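Local coordinates for protein glycosyl hydrolase family 88 (Pedobacter heparinus, PDB 3WIW) that removes unsaturated glucuronyl residues from heparin-derived oligosaccharides, as an (alpha/alpha)6-barrel hydrolase of glycoside hydrolase family 88, at residues T74-L88 and N375-R387. Numbering follows the deposited sequence. Where two conformers were deposited one is given.
Sequences TTGFFPGTLWYGYEL and NYADYYYLEALKR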
loop_
_atom_site.group_PDB
_atom_site.type_symbol
_atom_site.label_atom_id
_atom_site.label_comp_id
_atom_site.label_asym_id
_atom_site.label_seq_id
_atom_site.Cartn_x
_atom_site.Cartn_y
_atom_site.Cartn_z
ATOM N N THR A 74 -8.380 -0.210 6.480
ATOM C CA THR A 74 -8.059 0.871 5.572
ATOM C C THR A 74 -8.139 2.231 6.247
ATOM O O THR A 74 -7.936 3.232 5.587
ATOM C CB THR A 74 -9.019 0.925 4.344
ATOM O OG1 THR A 74 -10.290 1.454 4.757
ATOM C CG2 THR A 74 -9.198 -0.455 3.691
ATOM N N THR A 75 -8.408 2.281 7.557
ATOM C CA THR A 75 -8.780 3.545 8.170
ATOM C C THR A 75 -7.637 4.586 8.180
ATOM O O THR A 75 -7.883 5.798 8.210
ATOM C CB THR A 75 -9.344 3.300 9.581
ATOM O OG1 THR A 75 -10.060 4.459 10.008
ATOM C CG2 THR A 75 -8.237 2.975 10.582
ATOM N N GLY A 76 -6.391 4.124 8.180
ATOM C CA GLY A 76 -5.251 5.023 8.202
ATOM C C GLY A 76 -4.924 5.679 6.880
ATOM O O GLY A 76 -4.150 6.650 6.869
ATOM N N PHE A 77 -5.458 5.178 5.756
ATOM C CA PHE A 77 -5.049 5.700 4.457
ATOM C C PHE A 77 -5.456 7.150 4.209
ATOM O O PHE A 77 -4.646 7.925 3.731
ATOM C CB PHE A 77 -5.547 4.814 3.313
ATOM C CG PHE A 77 -4.859 3.475 3.272
ATOM C CD1 PHE A 77 -3.489 3.388 2.988
ATOM C CD2 PHE A 77 -5.574 2.307 3.510
ATOM C CE1 PHE A 77 -2.841 2.157 2.908
ATOM C CE2 PHE A 77 -4.937 1.062 3.454
ATOM C CZ PHE A 77 -3.561 0.984 3.167
ATOM N N PHE A 78 -6.692 7.533 4.524
ATOM C CA PHE A 78 -7.139 8.907 4.276
ATOM C C PHE A 78 -6.282 9.959 5.017
ATOM O O PHE A 78 -5.787 10.882 4.373
ATOM C CB PHE A 78 -8.614 9.074 4.568
ATOM C CG PHE A 78 -9.117 10.458 4.306
ATOM C CD1 PHE A 78 -9.150 10.970 3.007
ATOM C CD2 PHE A 78 -9.554 11.252 5.349
ATOM C CE1 PHE A 78 -9.617 12.247 2.763
ATOM C CE2 PHE A 78 -10.025 12.534 5.123
ATOM C CZ PHE A 78 -10.063 13.042 3.826
ATOM N N PRO A 79 -6.038 9.798 6.342
ATOM C CA PRO A 79 -5.131 10.788 6.947
ATOM C C PRO A 79 -3.735 10.760 6.302
ATOM O O PRO A 79 -3.130 11.812 6.118
ATOM C CB PRO A 79 -5.094 10.411 8.430
ATOM C CG PRO A 79 -5.789 9.092 8.551
ATOM C CD PRO A 79 -6.676 8.925 7.338
ATOM N N GLY A 80 -3.241 9.589 5.918
ATOM C CA GLY A 80 -1.976 9.516 5.213
ATOM C C GLY A 80 -1.986 10.293 3.914
ATOM O O GLY A 80 -1.019 10.988 3.576
ATOM N N THR A 81 -3.083 10.187 3.175
ATOM C CA THR A 81 -3.237 10.893 1.901
ATOM C C THR A 81 -3.243 12.404 2.123
ATOM O O THR A 81 -2.659 13.168 1.331
ATOM C CB THR A 81 -4.494 10.412 1.162
ATOM O OG1 THR A 81 -4.434 8.983 1.089
ATOM C CG2 THR A 81 -4.554 10.982 -0.252
ATOM N N LEU A 82 -3.864 12.839 3.221
ATOM C CA LEU A 82 -3.823 14.247 3.595
ATOM C C LEU A 82 -2.386 14.713 3.869
ATOM O O LEU A 82 -1.985 15.791 3.416
ATOM C CB LEU A 82 -4.722 14.510 4.815
ATOM C CG LEU A 82 -6.243 14.448 4.590
ATOM C CD1 LEU A 82 -6.965 14.491 5.929
ATOM C CD2 LEU A 82 -6.706 15.588 3.667
ATOM N N TRP A 83 -1.593 13.903 4.581
ATOM C CA TRP A 83 -0.184 14.254 4.786
ATOM C C TRP A 83 0.541 14.388 3.455
ATOM O O TRP A 83 1.283 15.350 3.226
ATOM C CB TRP A 83 0.546 13.238 5.682
ATOM C CG TRP A 83 0.117 13.324 7.119
ATOM C CD1 TRP A 83 -0.586 12.385 7.821
ATOM C CD2 TRP A 83 0.300 14.443 8.005
ATOM N NE1 TRP A 83 -0.810 12.833 9.104
ATOM C CE2 TRP A 83 -0.294 14.100 9.237
ATOM C CE3 TRP A 83 0.908 15.697 7.871
ATOM C CZ2 TRP A 83 -0.296 14.967 10.338
ATOM C CZ3 TRP A 83 0.895 16.559 8.950
ATOM C CH2 TRP A 83 0.316 16.180 10.181
ATOM N N TYR A 84 0.330 13.431 2.558
ATOM C CA TYR A 84 0.951 13.524 1.242
ATOM C C TYR A 84 0.485 14.752 0.431
ATOM O O TYR A 84 1.292 15.413 -0.223
ATOM C CB TYR A 84 0.717 12.245 0.452
ATOM C CG TYR A 84 1.534 11.036 0.880
ATOM C CD1 TYR A 84 2.698 11.158 1.668
ATOM C CD2 TYR A 84 1.133 9.761 0.501
ATOM C CE1 TYR A 84 3.435 10.033 2.027
ATOM C CE2 TYR A 84 1.854 8.641 0.865
ATOM C CZ TYR A 84 3.011 8.772 1.605
ATOM O OH TYR A 84 3.736 7.647 1.944
ATOM N N GLY A 85 -0.805 15.074 0.490
ATOM C CA GLY A 85 -1.332 16.258 -0.156
ATOM C C GLY A 85 -0.659 17.510 0.385
ATOM O O GLY A 85 -0.317 18.410 -0.373
ATOM N N TYR A 86 -0.429 17.550 1.700
ATOM C CA TYR A 86 0.296 18.656 2.315
ATOM C C TYR A 86 1.736 18.732 1.806
ATOM O O TYR A 86 2.228 19.811 1.474
ATOM C CB TYR A 86 0.281 18.517 3.840
ATOM C CG TYR A 86 1.219 19.470 4.540
ATOM C CD1 TYR A 86 1.106 20.844 4.365
ATOM C CD2 TYR A 86 2.208 19.000 5.390
ATOM C CE1 TYR A 86 1.964 21.730 5.006
ATOM C CE2 TYR A 86 3.051 19.870 6.033
ATOM C CZ TYR A 86 2.937 21.232 5.842
ATOM O OH TYR A 86 3.801 22.079 6.500
ATOM N N GLU A 87 2.411 17.589 1.728
ATOM C CA GLU A 87 3.797 17.587 1.256
ATOM C C GLU A 87 3.922 18.046 -0.195
ATOM O O GLU A 87 4.852 18.774 -0.548
ATOM C CB GLU A 87 4.430 16.210 1.427
ATOM C CG GLU A 87 4.617 15.821 2.866
ATOM C CD GLU A 87 5.405 14.547 2.980
ATOM O OE1 GLU A 87 4.807 13.471 2.799
ATOM O OE2 GLU A 87 6.632 14.618 3.222
ATOM N N LEU A 88 2.978 17.646 -1.044
ATOM C CA LEU A 88 3.012 18.033 -2.443
ATOM C C LEU A 88 2.773 19.524 -2.593
ATOM O O LEU A 88 3.452 20.197 -3.370
ATOM C CB LEU A 88 1.954 17.253 -3.234
ATOM C CG LEU A 88 2.242 15.769 -3.477
ATOM C CD1 LEU A 88 0.999 15.011 -3.897
ATOM C CD2 LEU A 88 3.340 15.589 -4.520
ATOM N N ASN A 375 -9.618 4.219 -0.859
ATOM C CA ASN A 375 -8.729 5.143 -0.180
ATOM C C ASN A 375 -7.237 4.809 -0.333
ATOM O O ASN A 375 -6.413 5.717 -0.512
ATOM C CB ASN A 375 -9.152 5.342 1.279
ATOM C CG ASN A 375 -9.222 4.042 2.099
ATOM O OD1 ASN A 375 -8.725 2.972 1.695
ATOM N ND2 ASN A 375 -9.843 4.139 3.279
ATOM N N TYR A 376 -6.880 3.529 -0.378
ATOM C CA TYR A 376 -5.466 3.196 -0.536
ATOM C C TYR A 376 -4.946 3.404 -1.948
ATOM O O TYR A 376 -3.754 3.661 -2.122
ATOM C CB TYR A 376 -5.116 1.804 -0.026
ATOM C CG TYR A 376 -6.010 0.668 -0.499
ATOM C CD1 TYR A 376 -5.739 -0.025 -1.686
ATOM C CD2 TYR A 376 -7.099 0.253 0.272
ATOM C CE1 TYR A 376 -6.535 -1.083 -2.096
ATOM C CE2 TYR A 376 -7.908 -0.824 -0.116
ATOM C CZ TYR A 376 -7.611 -1.486 -1.308
ATOM O OH TYR A 376 -8.362 -2.565 -1.724
ATOM N N ALA A 377 -5.815 3.333 -2.962
ATOM C CA ALA A 377 -5.372 3.715 -4.314
ATOM C C ALA A 377 -4.924 5.169 -4.298
ATOM O O ALA A 377 -3.871 5.512 -4.843
ATOM C CB ALA A 377 -6.459 3.512 -5.322
ATOM N N ASP A 378 -5.688 6.028 -3.628
ATOM C CA ASP A 378 -5.335 7.444 -3.582
ATOM C C ASP A 378 -4.023 7.667 -2.814
ATOM O O ASP A 378 -3.194 8.491 -3.244
ATOM C CB ASP A 378 -6.436 8.279 -2.922
ATOM C CG ASP A 378 -7.732 8.321 -3.714
ATOM O OD1 ASP A 378 -7.800 7.806 -4.848
ATOM O OD2 ASP A 378 -8.698 8.933 -3.211
ATOM N N TYR A 379 -3.827 6.945 -1.706
ATOM C CA TYR A 379 -2.648 7.091 -0.890
ATOM C C TYR A 379 -1.402 6.748 -1.700
ATOM O O TYR A 379 -0.451 7.550 -1.775
ATOM C CB TYR A 379 -2.796 6.163 0.305
ATOM C CG TYR A 379 -1.578 6.134 1.192
ATOM C CD1 TYR A 379 -1.389 7.082 2.219
ATOM C CD2 TYR A 379 -0.595 5.134 1.034
ATOM C CE1 TYR A 379 -0.274 7.024 3.055
ATOM C CE2 TYR A 379 0.531 5.080 1.866
ATOM C CZ TYR A 379 0.675 6.026 2.873
ATOM O OH TYR A 379 1.744 5.998 3.723
ATOM N N TYR A 380 -1.397 5.576 -2.342
ATOM C CA TYR A 380 -0.209 5.166 -3.096
ATOM C C TYR A 380 -0.020 5.977 -4.373
ATOM O O TYR A 380 1.110 6.192 -4.802
ATOM C CB TYR A 380 -0.146 3.637 -3.333
ATOM C CG TYR A 380 0.076 2.918 -2.019
ATOM C CD1 TYR A 380 1.309 2.982 -1.348
ATOM C CD2 TYR A 380 -0.979 2.250 -1.398
ATOM C CE1 TYR A 380 1.507 2.362 -0.108
ATOM C CE2 TYR A 380 -0.802 1.628 -0.159
ATOM C CZ TYR A 380 0.446 1.697 0.485
ATOM O OH TYR A 380 0.582 1.119 1.708
ATOM N N TYR A 381 -1.110 6.483 -4.948
ATOM C CA TYR A 381 -0.990 7.386 -6.076
ATOM C C TYR A 381 -0.297 8.691 -5.695
ATOM O O TYR A 381 0.649 9.115 -6.363
ATOM C CB TYR A 381 -2.376 7.663 -6.653
ATOM C CG TYR A 381 -2.423 8.715 -7.731
ATOM C CD1 TYR A 381 -1.825 8.501 -8.973
ATOM C CD2 TYR A 381 -3.092 9.907 -7.519
ATOM C CE1 TYR A 381 -1.903 9.472 -10.002
ATOM C CE2 TYR A 381 -3.183 10.878 -8.520
ATOM C CZ TYR A 381 -2.583 10.653 -9.754
ATOM O OH TYR A 381 -2.674 11.619 -10.731
ATOM N N LEU A 382 -0.717 9.321 -4.595
ATOM C CA LEU A 382 -0.019 10.542 -4.191
ATOM C C LEU A 382 1.419 10.238 -3.761
ATOM O O LEU A 382 2.326 11.051 -4.011
ATOM C CB LEU A 382 -0.769 11.327 -3.108
ATOM C CG LEU A 382 -2.122 11.903 -3.537
ATOM C CD1 LEU A 382 -2.556 12.937 -2.523
ATOM C CD2 LEU A 382 -2.073 12.524 -4.939
ATOM N N GLU A 383 1.661 9.083 -3.147
ATOM C CA GLU A 383 3.034 8.716 -2.794
ATOM C C GLU A 383 3.885 8.646 -4.055
ATOM O O GLU A 383 5.006 9.172 -4.104
ATOM C CB GLU A 383 3.042 7.384 -2.080
ATOM C CG GLU A 383 4.395 7.037 -1.494
ATOM C CD GLU A 383 4.325 5.702 -0.824
ATOM O OE1 GLU A 383 4.081 5.675 0.393
ATOM O OE2 GLU A 383 4.465 4.662 -1.512
ATOM N N ALA A 384 3.327 8.042 -5.109
ATOM C CA ALA A 384 4.034 7.944 -6.381
ATOM C C ALA A 384 4.289 9.326 -7.014
ATOM O O ALA A 384 5.384 9.595 -7.534
ATOM C CB ALA A 384 3.266 7.024 -7.342
ATOM N N LEU A 385 3.293 10.211 -6.958
ATOM C CA LEU A 385 3.482 11.569 -7.460
ATOM C C LEU A 385 4.612 12.280 -6.705
ATOM O O LEU A 385 5.428 12.973 -7.306
ATOM C CB LEU A 385 2.212 12.409 -7.340
ATOM C CG LEU A 385 1.000 11.971 -8.161
ATOM C CD1 LEU A 385 -0.048 13.062 -8.187
ATOM C CD2 LEU A 385 1.373 11.602 -9.585
ATOM N N LYS A 386 4.658 12.126 -5.391
ATOM C CA LYS A 386 5.714 12.745 -4.603
ATOM C C LYS A 386 7.088 12.162 -4.990
ATOM O O LYS A 386 8.048 12.910 -5.171
ATOM C CB LYS A 386 5.436 12.550 -3.112
ATOM C CG LYS A 386 6.338 13.365 -2.218
ATOM C CD LYS A 386 5.965 13.251 -0.734
ATOM C CE LYS A 386 6.105 11.820 -0.234
ATOM N NZ LYS A 386 6.439 11.792 1.230
ATOM N N ARG A 387 7.182 10.839 -5.142
ATOM C CA ARG A 387 8.444 10.218 -5.551
ATOM C C ARG A 387 8.888 10.665 -6.947
ATOM O O ARG A 387 10.071 10.946 -7.195
ATOM C CB ARG A 387 8.349 8.689 -5.463
ATOM C CG ARG A 387 8.253 8.189 -4.055
ATOM C CD ARG A 387 7.994 6.683 -3.990
ATOM N NE ARG A 387 7.952 6.226 -2.600
ATOM C CZ ARG A 387 8.013 4.952 -2.221
ATOM N NH1 ARG A 387 8.024 4.655 -0.918
ATOM N NH2 ARG A 387 8.071 3.975 -3.127
HETATM O O HOH W 1 -7.075 8.174 0.912
#
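The ring of Tyr379 is held between two aromatic side chains of helix 77-88. Phe77 turns its edge to one face, with ring planes at 62° and Phe77 CD1 3.8 Å from Tyr379 CG. Over the opposite face, offset toward the rim, lies Tyr84 CE2, 3.5 Å from Tyr379 CE1. Tyr379 reaches this slot because its CG is anti to the backbone N (chi1 175°), which lays the ring edge-on against Gly80, where a side chain would clash. Phe77 is in turn a knob among Asn375, Tyr376, Tyr379 and Tyr380: Tyr376 CB stands almost straight over its ring centre, 3.4 Å from the centroid, a clear CH-pi contact. Leu382 is a knob among Thr81, Tyr84, Gly85 and Leu88, its CD1 3.6 Å from Thr81 CG2.

Tyr84 OH donates to the anti lone pair of Glu383 OE1 at 2.5 Å, a short bond, while Glu383 OE2 is taken by Tyr253 and Ser314. An alanine in place of Tyr84 would probably leave Glu383 OE1 without its donor and open a gap beside the Tyr379 ring. Further along, Lys386 NZ meets Glu87 OE1 at 2.8 Å from above the carboxylate plane; Arg130 pairs with the other oxygen. At the N-terminal end, Asn375, which bonds chiefly to Pro56, also donates from ND2 to Thr74 OG1 along a nearly straight path (168°), and Asp72 also bonds that hydroxyl. A water links Thr81 OG1 to Asn375 O.

The two helix segments, early and last in the barrel, run in the same general direction, axes 8.6 Å apart at the closest. Tyr376 lies beside Arg246 and Tyr380 beside Trp250, predicted substrate-binding residues, consistent with the cluster reaching the substrate pocket. Gripped by three hydroxyls, the buried Glu383 carboxylate has little freedom to turn, whereas buried Asn375 OD1 has no partner in the model.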